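Local coordinates for uncharacterized protein (Leptotrichia buccalis, PDB 3T8K) that is of unknown function but folds as a stack of ankyrin-type helical hairpins, an architecture that in other proteins usually serves protein-protein binding, at residues 8-13 / 25-31; 17-23 / 56-61; 123-129 / 166-170; 142-148 / 176-182. All coordinates share one frame. Residue numbers count along the deposited sequence, not the author numbering.

Interaction 1. Residues 8-13 / 25-31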
# COMPACT_ATOMS: atom_id res chain seq x y z
N ARG A 8 11.28 14.71 11.50
CA ARG A 8 12.63 15.27 11.37
C ARG A 8 12.86 15.83 9.96
O ARG A 8 13.71 16.69 9.76
CB ARG A 8 13.66 14.20 11.72
CG ARG A 8 15.08 14.51 11.30
CD ARG A 8 15.48 15.89 11.74
NE ARG A 8 15.78 15.98 13.15
CZ ARG A 8 15.72 17.12 13.84
NH1 ARG A 8 15.32 18.24 13.24
NH2 ARG A 8 16.03 17.13 15.13
N THR A 9 12.12 15.33 8.98
CA THR A 9 12.28 15.78 7.59
C THR A 9 10.94 16.10 6.95
O THR A 9 9.89 15.67 7.43
CB THR A 9 12.94 14.69 6.74
OG1 THR A 9 12.06 13.56 6.67
CG2 THR A 9 14.27 14.26 7.34
N VAL A 10 10.96 16.86 5.85
CA VAL A 10 9.72 17.18 5.13
C VAL A 10 9.09 15.90 4.59
O VAL A 10 7.87 15.73 4.63
CB VAL A 10 9.96 18.17 3.98
CG1 VAL A 10 8.64 18.51 3.27
CG2 VAL A 10 10.60 19.44 4.51
N SER A 11 9.93 15.01 4.07
CA SER A 11 9.49 13.70 3.58
C SER A 11 8.62 12.94 4.59
O SER A 11 7.56 12.39 4.22
CB SER A 11 10.70 12.85 3.18
OG SER A 11 10.30 11.52 2.84
N ALA A 12 9.06 12.88 5.84
CA ALA A 12 8.29 12.19 6.88
C ALA A 12 6.94 12.88 7.15
O ALA A 12 5.91 12.21 7.25
CB ALA A 12 9.10 12.09 8.17
N ALA A 13 6.97 14.21 7.26
CA ALA A 13 5.75 14.98 7.49
C ALA A 13 4.78 14.78 6.33
O ALA A 13 3.57 14.66 6.54
CB ALA A 13 6.09 16.47 7.65
N LEU A 25 6.93 21.72 8.63
CA LEU A 25 8.25 21.19 8.25
C LEU A 25 8.81 21.91 7.04
O LEU A 25 10.01 22.19 6.98
CB LEU A 25 8.19 19.68 7.96
CG LEU A 25 8.74 18.76 9.06
CD1 LEU A 25 10.27 18.96 9.28
CD2 LEU A 25 7.95 18.98 10.36
N PHE A 26 7.96 22.17 6.05
CA PHE A 26 8.41 22.81 4.82
C PHE A 26 9.00 24.18 5.14
O PHE A 26 10.03 24.58 4.58
CB PHE A 26 7.24 22.95 3.86
CG PHE A 26 7.63 23.49 2.50
CD1 PHE A 26 8.24 22.67 1.57
CD2 PHE A 26 7.34 24.80 2.15
CE1 PHE A 26 8.58 23.15 0.31
CE2 PHE A 26 7.68 25.29 0.91
CZ PHE A 26 8.30 24.46 -0.02
N GLU A 27 8.35 24.90 6.04
CA GLU A 27 8.78 26.26 6.37
C GLU A 27 9.89 26.32 7.41
O GLU A 27 10.81 27.14 7.29
CB GLU A 27 7.59 27.09 6.82
CG GLU A 27 6.50 27.23 5.77
CD GLU A 27 6.62 28.51 4.96
OE1 GLU A 27 7.62 29.24 5.13
OE2 GLU A 27 5.70 28.78 4.15
N LYS A 28 9.77 25.50 8.46
CA LYS A 28 10.64 25.62 9.63
C LYS A 28 11.76 24.57 9.71
O LYS A 28 12.70 24.74 10.49
CB LYS A 28 9.82 25.56 10.91
CG LYS A 28 8.71 26.62 11.00
CD LYS A 28 7.98 26.50 12.32
CE LYS A 28 6.70 27.33 12.33
NZ LYS A 28 5.98 27.21 13.63
N GLY A 29 11.64 23.50 8.94
CA GLY A 29 12.62 22.42 8.95
C GLY A 29 13.98 22.87 8.44
O GLY A 29 14.10 23.93 7.83
N TYR A 30 15.02 22.06 8.66
CA TYR A 30 16.37 22.47 8.28
C TYR A 30 16.65 22.33 6.78
O TYR A 30 17.60 22.92 6.25
CB TYR A 30 17.42 21.70 9.09
CG TYR A 30 17.64 20.26 8.65
CD1 TYR A 30 18.58 19.95 7.66
CD2 TYR A 30 16.94 19.21 9.24
CE1 TYR A 30 18.79 18.63 7.27
CE2 TYR A 30 17.15 17.90 8.84
CZ TYR A 30 18.07 17.62 7.86
OH TYR A 30 18.27 16.32 7.49
N GLU A 31 15.84 21.54 6.09
CA GLU A 31 16.07 21.29 4.67
C GLU A 31 15.77 22.51 3.82
O GLU A 31 14.93 23.34 4.17
CB GLU A 31 15.24 20.10 4.18
CG GLU A 31 15.62 18.81 4.89
CD GLU A 31 14.60 17.72 4.66
OE1 GLU A 31 13.57 17.70 5.37
OE2 GLU A 31 14.82 16.90 3.74
O HOH W 1 13.82 19.62 10.10
O HOH W 2 12.64 15.46 2.98
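Polar contacts hold the two ends of this helical hairpin together. Glu31, just past helix 19-28, reaches back to the start of helix 10-16, where Val10 N donates to Glu31 OE1 at 2.8 Å; backbone amides in the first turn of a helix lack a carbonyl partner, so a carboxylate suits them well. A water carries the same link one residue on, accepting from Ser11 N (3.0 Å) and donating to Glu31 OE2 (2.7 Å). Thr9 is the N-cap: Thr9 OG1 takes the hydrogen of Ala12 N at 3.2 Å. A second water joins the loops, donating to Arg8 O (3.0 Å) and accepting from Tyr30 N (3.1 Å).

Apolar packing fills the space between. Val10 CG2 rests against Leu25 CB at 4.2 Å and lies 4.0 Å from Phe26 CA, while Ala13 CB approaches Leu25 CG at 3.8 Å. The CA atoms of Val10 and Leu25 come within 5.3 Å, so short side chains such as Val10 and Ala13 fit against Leu25. At the margin, Arg8 CD touches Tyr30 CE2 at 3.9 Å, and the Tyr30 hydroxyl hydrogen-bonds to Ser5 O of the second subunit.

The pair forms a helical hairpin of the ankyrin type near the N-terminus. Helix 2-6 packs on Leu25 through Met4, helix 33-37 meets Val10 and Glu31 through Val36, and Phe26 stands edge-to-face with Phe60 of helix 51-63.

Interaction 2. Residues 17-23 / 56-61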
# COMPACT_ATOMS: atom_id res chain seq x y z
N GLY A 17 1.91 13.06 8.25
CA GLY A 17 1.20 14.10 8.96
C GLY A 17 0.02 14.73 8.25
O GLY A 17 -0.41 14.29 7.19
N THR A 18 -0.52 15.77 8.87
CA THR A 18 -1.57 16.55 8.25
C THR A 18 -0.94 17.57 7.30
O THR A 18 0.29 17.74 7.28
CB THR A 18 -2.37 17.32 9.31
OG1 THR A 18 -1.48 18.17 10.06
CG2 THR A 18 -3.05 16.36 10.26
N TYR A 19 -1.78 18.26 6.55
CA TYR A 19 -1.32 19.36 5.71
C TYR A 19 -0.58 20.37 6.59
O TYR A 19 0.50 20.86 6.24
CB TYR A 19 -2.52 20.02 5.03
CG TYR A 19 -2.17 21.25 4.21
CD1 TYR A 19 -1.26 21.18 3.16
CD2 TYR A 19 -2.79 22.46 4.46
CE1 TYR A 19 -0.95 22.30 2.41
CE2 TYR A 19 -2.49 23.58 3.71
CZ TYR A 19 -1.57 23.50 2.69
OH TYR A 19 -1.27 24.62 1.95
N GLU A 20 -1.17 20.67 7.74
CA GLU A 20 -0.58 21.64 8.67
C GLU A 20 0.79 21.20 9.19
O GLU A 20 1.71 22.02 9.33
CB GLU A 20 -1.52 21.92 9.84
CG GLU A 20 -2.76 22.72 9.47
CD GLU A 20 -3.74 21.93 8.61
OE1 GLU A 20 -3.80 20.69 8.74
OE2 GLU A 20 -4.46 22.57 7.81
N ASP A 21 0.92 19.91 9.50
CA ASP A 21 2.20 19.35 9.93
C ASP A 21 3.23 19.53 8.83
O ASP A 21 4.38 19.91 9.08
CB ASP A 21 2.08 17.85 10.21
CG ASP A 21 1.27 17.54 11.45
OD1 ASP A 21 1.15 18.40 12.35
OD2 ASP A 21 0.73 16.41 11.53
N PHE A 22 2.83 19.20 7.60
CA PHE A 22 3.72 19.30 6.46
C PHE A 22 4.18 20.73 6.25
O PHE A 22 5.36 20.98 5.99
CB PHE A 22 3.06 18.79 5.17
CG PHE A 22 3.72 19.32 3.93
CD1 PHE A 22 4.85 18.71 3.41
CD2 PHE A 22 3.23 20.46 3.31
CE1 PHE A 22 5.47 19.23 2.28
CE2 PHE A 22 3.85 20.97 2.18
CZ PHE A 22 4.97 20.35 1.67
N LEU A 23 3.25 21.68 6.35
CA LEU A 23 3.60 23.09 6.24
C LEU A 23 4.63 23.50 7.28
O LEU A 23 5.58 24.23 6.95
CB LEU A 23 2.37 23.99 6.40
CG LEU A 23 1.36 24.06 5.25
CD1 LEU A 23 0.36 25.19 5.53
CD2 LEU A 23 2.05 24.28 3.92
N LYS A 56 -4.27 18.06 -0.19
CA LYS A 56 -3.84 19.43 0.13
C LYS A 56 -2.33 19.60 -0.01
O LYS A 56 -1.86 20.59 -0.58
CB LYS A 56 -4.28 19.82 1.54
CG LYS A 56 -5.77 20.10 1.68
CD LYS A 56 -6.15 20.37 3.12
CE LYS A 56 -7.63 20.69 3.25
NZ LYS A 56 -8.01 20.99 4.67
N ILE A 57 -1.57 18.64 0.50
CA ILE A 57 -0.11 18.69 0.39
C ILE A 57 0.33 18.54 -1.06
O ILE A 57 1.28 19.18 -1.50
CB ILE A 57 0.57 17.59 1.24
CG1 ILE A 57 0.18 17.75 2.71
CG2 ILE A 57 2.08 17.61 1.05
CD1 ILE A 57 0.62 16.60 3.60
N SER A 58 -0.37 17.68 -1.81
CA SER A 58 -0.01 17.47 -3.20
C SER A 58 -0.21 18.75 -4.00
O SER A 58 0.67 19.15 -4.77
CB SER A 58 -0.84 16.35 -3.83
OG SER A 58 -0.36 15.08 -3.43
N MSE A 59 -1.37 19.37 -3.82
CA MSE A 59 -1.69 20.61 -4.52
C MSE A 59 -0.74 21.74 -4.15
O MSE A 59 -0.34 22.54 -4.99
CB MSE A 59 -3.13 21.03 -4.25
CG MSE A 59 -4.14 20.02 -4.75
SE MSE A 59 -4.23 19.93 -6.72
CE MSE A 59 -2.51 19.16 -7.16
N PHE A 60 -0.37 21.79 -2.87
CA PHE A 60 0.57 22.81 -2.41
C PHE A 60 1.91 22.67 -3.14
O PHE A 60 2.43 23.64 -3.69
CB PHE A 60 0.76 22.70 -0.90
CG PHE A 60 1.84 23.60 -0.36
CD1 PHE A 60 1.55 24.89 0.07
CD2 PHE A 60 3.15 23.16 -0.28
CE1 PHE A 60 2.54 25.72 0.57
CE2 PHE A 60 4.15 23.98 0.22
CZ PHE A 60 3.85 25.27 0.65
N LEU A 61 2.45 21.46 -3.15
CA LEU A 61 3.74 21.18 -3.79
C LEU A 61 3.70 21.36 -5.29
O LEU A 61 4.61 21.94 -5.87
CB LEU A 61 4.22 19.77 -3.45
CG LEU A 61 4.70 19.62 -2.01
CD1 LEU A 61 4.97 18.17 -1.68
CD2 LEU A 61 5.93 20.48 -1.77
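Between residues 17-23 and 56-61 there are three CH-pi contacts and no hydrogen bond. Ile57 CG2 sits almost squarely over the Phe22 ring, 3.6 Å from its centroid; Lys56 CB lies 4.0 Å from the centroid of the Tyr19 ring, and Leu23 CD2 is 3.9 Å from that of the Phe60 ring. Phe22 CE2 also meets Phe60 CD2 at 3.4 Å, the rings inclined obliquely, and Phe22 CZ touches Leu61 CD2 at 3.6 Å. The axes of the short segments 19-23 and 56-61 approach to 10.0 Å at an angle of 39°, a spacing that large rings can bridge.

The first helix opens with a capping box: Asp21 N donates to Thr18 OG1 and Thr18 N to Asp21 OD2, both at 3.0 Å. The helix thus begins at Tyr19, whose CA-to-CB bond points toward the other helix. Such same-sense packing of equivalent helices from successive hairpins is how ankyrin-type repeats stack. The Lys56 side chain meets Tyr19 through its aliphatic part, while its amine is salt-bridged to Glu52. Cohesion across the two segments therefore rests on shape and dispersion rather than on directional polar bonds.

Interaction 3. Residues 123-129 / 166-170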
# COMPACT_ATOMS: atom_id res chain seq x y z
N PHE A 123 -9.09 -0.72 -10.88
CA PHE A 123 -10.11 -1.71 -11.20
C PHE A 123 -10.49 -2.51 -9.95
O PHE A 123 -11.40 -3.33 -9.98
CB PHE A 123 -9.64 -2.61 -12.34
CG PHE A 123 -9.21 -1.83 -13.55
CD1 PHE A 123 -10.12 -1.03 -14.23
CD2 PHE A 123 -7.90 -1.87 -13.99
CE1 PHE A 123 -9.73 -0.29 -15.33
CE2 PHE A 123 -7.49 -1.13 -15.09
CZ PHE A 123 -8.41 -0.35 -15.77
N ASN A 124 -9.80 -2.22 -8.85
CA ASN A 124 -10.11 -2.82 -7.56
C ASN A 124 -10.97 -1.91 -6.70
O ASN A 124 -11.43 -2.30 -5.63
CB ASN A 124 -8.84 -3.14 -6.79
CG ASN A 124 -8.14 -4.36 -7.31
OD1 ASN A 124 -8.78 -5.35 -7.67
ND2 ASN A 124 -6.82 -4.31 -7.36
N TYR A 125 -11.16 -0.68 -7.16
CA TYR A 125 -11.85 0.32 -6.36
C TYR A 125 -13.28 -0.10 -6.07
O TYR A 125 -14.01 -0.57 -6.95
CB TYR A 125 -11.87 1.67 -7.07
CG TYR A 125 -10.54 2.42 -7.07
CD1 TYR A 125 -9.41 1.91 -6.42
CD2 TYR A 125 -10.43 3.64 -7.72
CE1 TYR A 125 -8.20 2.61 -6.43
CE2 TYR A 125 -9.23 4.33 -7.74
CZ TYR A 125 -8.12 3.82 -7.09
OH TYR A 125 -6.95 4.54 -7.12
N PHE A 126 -13.68 0.06 -4.81
CA PHE A 126 -15.05 -0.15 -4.42
C PHE A 126 -15.82 1.16 -4.56
O PHE A 126 -16.21 1.77 -3.57
CB PHE A 126 -15.15 -0.66 -2.98
CG PHE A 126 -16.54 -1.06 -2.58
CD1 PHE A 126 -17.07 -2.28 -2.98
CD2 PHE A 126 -17.33 -0.22 -1.81
CE1 PHE A 126 -18.35 -2.65 -2.62
CE2 PHE A 126 -18.62 -0.58 -1.45
CZ PHE A 126 -19.13 -1.80 -1.85
N VAL A 127 -15.99 1.60 -5.79
CA VAL A 127 -16.86 2.74 -6.07
C VAL A 127 -17.61 2.49 -7.37
O VAL A 127 -17.10 1.82 -8.27
CB VAL A 127 -16.07 4.06 -6.20
CG1 VAL A 127 -15.22 4.29 -4.97
CG2 VAL A 127 -15.21 4.03 -7.44
N ASP A 128 -18.83 3.00 -7.45
CA ASP A 128 -19.64 2.82 -8.64
C ASP A 128 -18.91 3.37 -9.86
O ASP A 128 -18.35 4.47 -9.83
CB ASP A 128 -21.00 3.49 -8.48
CG ASP A 128 -22.00 3.01 -9.50
OD1 ASP A 128 -22.69 2.01 -9.23
OD2 ASP A 128 -22.09 3.63 -10.59
N GLU A 129 -18.91 2.60 -10.94
CA GLU A 129 -18.19 2.99 -12.15
C GLU A 129 -18.65 4.32 -12.73
O GLU A 129 -17.87 5.02 -13.38
CB GLU A 129 -18.30 1.89 -13.20
CG GLU A 129 -17.28 0.80 -13.04
CD GLU A 129 -17.17 -0.04 -14.28
OE1 GLU A 129 -18.18 -0.65 -14.69
OE2 GLU A 129 -16.07 -0.08 -14.87
N LYS A 166 -16.38 -4.87 -13.82
CA LYS A 166 -16.23 -3.50 -14.30
C LYS A 166 -16.56 -3.40 -15.79
O LYS A 166 -15.68 -3.17 -16.61
CB LYS A 166 -14.80 -3.02 -14.08
CG LYS A 166 -14.31 -3.11 -12.65
CD LYS A 166 -15.09 -2.18 -11.75
CE LYS A 166 -14.43 -2.01 -10.39
NZ LYS A 166 -14.97 -0.78 -9.75
N PRO A 167 -17.84 -3.58 -16.15
CA PRO A 167 -18.23 -3.63 -17.56
C PRO A 167 -17.90 -2.34 -18.32
O PRO A 167 -17.59 -2.39 -19.51
CB PRO A 167 -19.75 -3.84 -17.50
CG PRO A 167 -20.14 -3.36 -16.13
CD PRO A 167 -19.00 -3.75 -15.26
N ILE A 168 -17.96 -1.20 -17.63
CA ILE A 168 -17.67 0.07 -18.30
C ILE A 168 -16.19 0.16 -18.67
O ILE A 168 -15.85 0.52 -19.80
CB ILE A 168 -18.08 1.29 -17.43
CG1 ILE A 168 -19.58 1.23 -17.11
CG2 ILE A 168 -17.76 2.59 -18.16
CD1 ILE A 168 -20.10 2.44 -16.36
N ALA A 169 -15.32 -0.17 -17.73
CA ALA A 169 -13.89 -0.19 -18.02
C ALA A 169 -13.59 -1.17 -19.16
O ALA A 169 -12.74 -0.92 -20.01
CB ALA A 169 -13.10 -0.56 -16.77
N LEU A 170 -14.30 -2.30 -19.17
CA LEU A 170 -14.03 -3.33 -20.16
C LEU A 170 -14.38 -2.82 -21.55
O LEU A 170 -13.62 -2.99 -22.50
CB LEU A 170 -14.82 -4.61 -19.87
CG LEU A 170 -14.61 -5.70 -20.92
CD1 LEU A 170 -13.16 -6.16 -20.91
CD2 LEU A 170 -15.55 -6.88 -20.69
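Glu129 lays its carboxylate across the first turn of helix 167-180, covering Lys166 CB, to which Glu129 OE2 comes within 3.3 Å, and the edge of Pro167, whose CD is 3.3 Å from Glu129 OE1. The two oxygens divide the work: Ile168 N donates to Glu129 OE1 and Ala169 N to Glu129 OE2, each at 3.0 Å. These amides have no carbonyl partner one turn back, and a glutamate is long enough to reach them from across the gap. Pro167 fits this first helical position because it has no amide hydrogen to satisfy there. Glu129 OE2 also hydrogen-bonds to Tyr136 OH.

Lys166, at the N-cap position, points the other way across the gap. Its aliphatic chain passes Phe123, with Lys166 CE 3.3 Å from Phe123 O, and Lys166 NZ donates to Tyr125 O at 3.0 Å. The receiving loop bends sharply at Phe126, the centre of an inverse gamma turn. Phe123 CE1 packs on Ala169 CB at 3.7 Å, the small methyl admitting the ring, which also rests on Phe160 and Val161 of helix 157-162.

The contact thus ties the loop before helix 129-140 to the start of the last helix. Asn124 and Phe126 meet Cys164 and Arg163 of the second subunit; Cys164 forms an interchain disulfide. The buried Lys166 and Glu129 each find backbone partners across the contact, so charged side chains satisfy a loop and a helix start.

Interaction 4. Residues 142-148 / 176-182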
# COMPACT_ATOMS: atom_id res chain seq x y z
N GLN A 142 -5.18 8.98 -23.52
CA GLN A 142 -3.74 8.98 -23.73
C GLN A 142 -3.33 7.86 -24.70
O GLN A 142 -3.71 6.70 -24.52
CB GLN A 142 -3.00 8.81 -22.40
CG GLN A 142 -3.48 9.76 -21.31
CD GLN A 142 -3.43 11.21 -21.72
OE1 GLN A 142 -2.43 11.68 -22.28
NE2 GLN A 142 -4.51 11.94 -21.47
N SER A 143 -2.56 8.23 -25.72
CA SER A 143 -2.00 7.27 -26.66
C SER A 143 -0.92 6.45 -25.98
O SER A 143 -0.19 6.96 -25.14
CB SER A 143 -1.40 8.02 -27.85
OG SER A 143 -0.74 7.14 -28.74
N GLY A 144 -0.81 5.17 -26.35
CA GLY A 144 0.30 4.37 -25.86
C GLY A 144 0.05 3.48 -24.64
O GLY A 144 1.00 2.92 -24.09
N LEU A 145 -1.20 3.34 -24.21
CA LEU A 145 -1.48 2.43 -23.11
C LEU A 145 -1.12 0.99 -23.50
O LEU A 145 -1.41 0.55 -24.61
CB LEU A 145 -2.95 2.51 -22.67
CG LEU A 145 -3.42 3.89 -22.20
CD1 LEU A 145 -4.92 3.87 -21.88
CD2 LEU A 145 -2.61 4.36 -21.01
N GLN A 146 -0.49 0.27 -22.58
CA GLN A 146 0.00 -1.07 -22.87
C GLN A 146 -0.98 -2.10 -22.32
O GLN A 146 -0.74 -2.72 -21.28
CB GLN A 146 1.40 -1.26 -22.27
CG GLN A 146 2.41 -0.26 -22.81
CD GLN A 146 3.83 -0.55 -22.35
OE1 GLN A 146 4.42 -1.57 -22.73
NE2 GLN A 146 4.39 0.35 -21.55
N LEU A 147 -2.09 -2.26 -23.02
CA LEU A 147 -3.21 -3.06 -22.53
C LEU A 147 -3.11 -4.56 -22.85
O LEU A 147 -3.85 -5.36 -22.28
CB LEU A 147 -4.54 -2.52 -23.06
CG LEU A 147 -4.89 -1.04 -22.83
CD1 LEU A 147 -6.31 -0.77 -23.33
CD2 LEU A 147 -4.76 -0.64 -21.37
N LEU A 148 -2.20 -4.94 -23.75
CA LEU A 148 -2.10 -6.32 -24.22
C LEU A 148 -0.72 -6.90 -23.97
O LEU A 148 -0.27 -7.81 -24.68
CB LEU A 148 -2.43 -6.40 -25.71
CG LEU A 148 -3.87 -6.01 -26.02
CD1 LEU A 148 -4.10 -5.97 -27.53
CD2 LEU A 148 -4.82 -6.97 -25.34
N TYR A 176 -10.62 1.13 -27.03
CA TYR A 176 -9.27 1.69 -27.16
C TYR A 176 -8.44 0.78 -28.05
O TYR A 176 -7.73 1.22 -28.95
CB TYR A 176 -8.64 1.81 -25.78
CG TYR A 176 -7.28 2.49 -25.73
CD1 TYR A 176 -7.16 3.83 -25.41
CD2 TYR A 176 -6.11 1.77 -25.98
CE1 TYR A 176 -5.93 4.45 -25.35
CE2 TYR A 176 -4.87 2.37 -25.93
CZ TYR A 176 -4.79 3.72 -25.62
OH TYR A 176 -3.56 4.36 -25.55
N ILE A 177 -8.53 -0.52 -27.78
CA ILE A 177 -7.82 -1.51 -28.57
C ILE A 177 -8.23 -1.49 -30.05
O ILE A 177 -7.39 -1.65 -30.93
CB ILE A 177 -7.97 -2.92 -27.95
CG1 ILE A 177 -7.11 -3.00 -26.68
CG2 ILE A 177 -7.60 -4.00 -28.95
CD1 ILE A 177 -7.57 -4.04 -25.69
N LYS A 178 -9.52 -1.29 -30.32
CA LYS A 178 -10.00 -1.26 -31.70
C LYS A 178 -9.58 0.05 -32.37
O LYS A 178 -9.21 0.07 -33.53
CB LYS A 178 -11.52 -1.44 -31.75
CG LYS A 178 -12.10 -1.55 -33.16
CD LYS A 178 -13.59 -1.84 -33.09
CE LYS A 178 -14.29 -1.59 -34.43
NZ LYS A 178 -13.78 -2.48 -35.50
N LYS A 179 -9.65 1.14 -31.62
CA LYS A 179 -9.25 2.43 -32.15
C LYS A 179 -7.79 2.37 -32.62
O LYS A 179 -7.48 2.70 -33.77
CB LYS A 179 -9.44 3.53 -31.10
CG LYS A 179 -8.78 4.88 -31.45
CD LYS A 179 -9.06 5.91 -30.36
CE LYS A 179 -8.43 7.28 -30.70
NZ LYS A 179 -8.85 8.31 -29.70
N TYR A 180 -6.91 1.94 -31.72
CA TYR A 180 -5.48 1.94 -32.02
C TYR A 180 -4.99 0.67 -32.72
O TYR A 180 -3.82 0.56 -33.05
CB TYR A 180 -4.66 2.21 -30.76
CG TYR A 180 -4.82 3.62 -30.24
CD1 TYR A 180 -4.24 4.69 -30.90
CD2 TYR A 180 -5.56 3.88 -29.10
CE1 TYR A 180 -4.38 5.99 -30.43
CE2 TYR A 180 -5.72 5.18 -28.62
CZ TYR A 180 -5.12 6.22 -29.29
OH TYR A 180 -5.26 7.51 -28.82
N ASN A 181 -5.91 -0.26 -32.96
CA ASN A 181 -5.62 -1.50 -33.68
C ASN A 181 -4.55 -2.32 -32.97
O ASN A 181 -3.65 -2.86 -33.60
CB ASN A 181 -5.20 -1.21 -35.13
CG ASN A 181 -5.45 -2.39 -36.07
OD1 ASN A 181 -6.42 -3.14 -35.91
ND2 ASN A 181 -4.57 -2.56 -37.05
N LEU A 182 -4.66 -2.42 -31.65
CA LEU A 182 -3.65 -3.14 -30.85
C LEU A 182 -3.84 -4.65 -30.94
O LEU A 182 -4.97 -5.15 -30.98
CB LEU A 182 -3.69 -2.69 -29.39
CG LEU A 182 -3.55 -1.19 -29.16
CD1 LEU A 182 -3.59 -0.88 -27.69
CD2 LEU A 182 -2.27 -0.67 -29.79
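Gln142 gives its backbone to the contact: Tyr176 OH donates to Gln142 O at 2.6 Å. Ser143, at the surface, brings its CB to 4.0 Å from Tyr180 OH. Gly144 follows with a positive phi of 97°, where any side chain would collide with the carbonyl oxygen of Ser143, so glycine suits the place, and the chain turns round the Tyr176 hydroxyl. Leu145 N then donates to Tyr176 OH at 2.9 Å, so this one hydroxyl both gives and receives, which is why a tyrosine suits this place. Leu145 CD1 covers a face of the same ring, 4.0 Å from its centroid, in a CH-pi contact.

In the ankyrin-type stack, this irregular segment lies in the loop between helix 129-140 and helix 157-162, while its partner is the C-terminal end of helix 167-180, the last of the fold. Leu147 CD1 continues the apolar seam, meeting Tyr176 CD2 at 3.7 Å and Ile177 CG1 at 4.1 Å. Leu148 finishes it: Leu148 CD2 lies 4.0 Å from Ile177 CD1, and Leu148 CD1 3.8 Å from Leu182 CB. Leu182 is brought back to this seam by a Schellman motif with Asn181 at C-prime, in which Leu182 N donates to Ile177 O at 2.9 Å; asparagine tolerates the positive phi at that position.

How the interactions relate
The four contacts fall into two pairs near the ends of an elongated helical stack. Interactions 1 and 2 share helix 19-28 and touch directly: Val10 CG1 meets Phe22 CE1 at 3.4 Å and Phe26 CD2 meets Phe60 CE2 at 3.8 Å, so one apolar core runs from the first hairpin to helix 51-63, with centres 11 Å apart. Interactions 3 and 4 share helix 167-180, one at its start and one at its end, with centres 19 Å apart and nearest atoms about 7 Å apart. Centres of interactions 1 and 4 lie 42 Å apart. Interactions 1 and 3 both reach the second subunit. No active site is known to which they could be related.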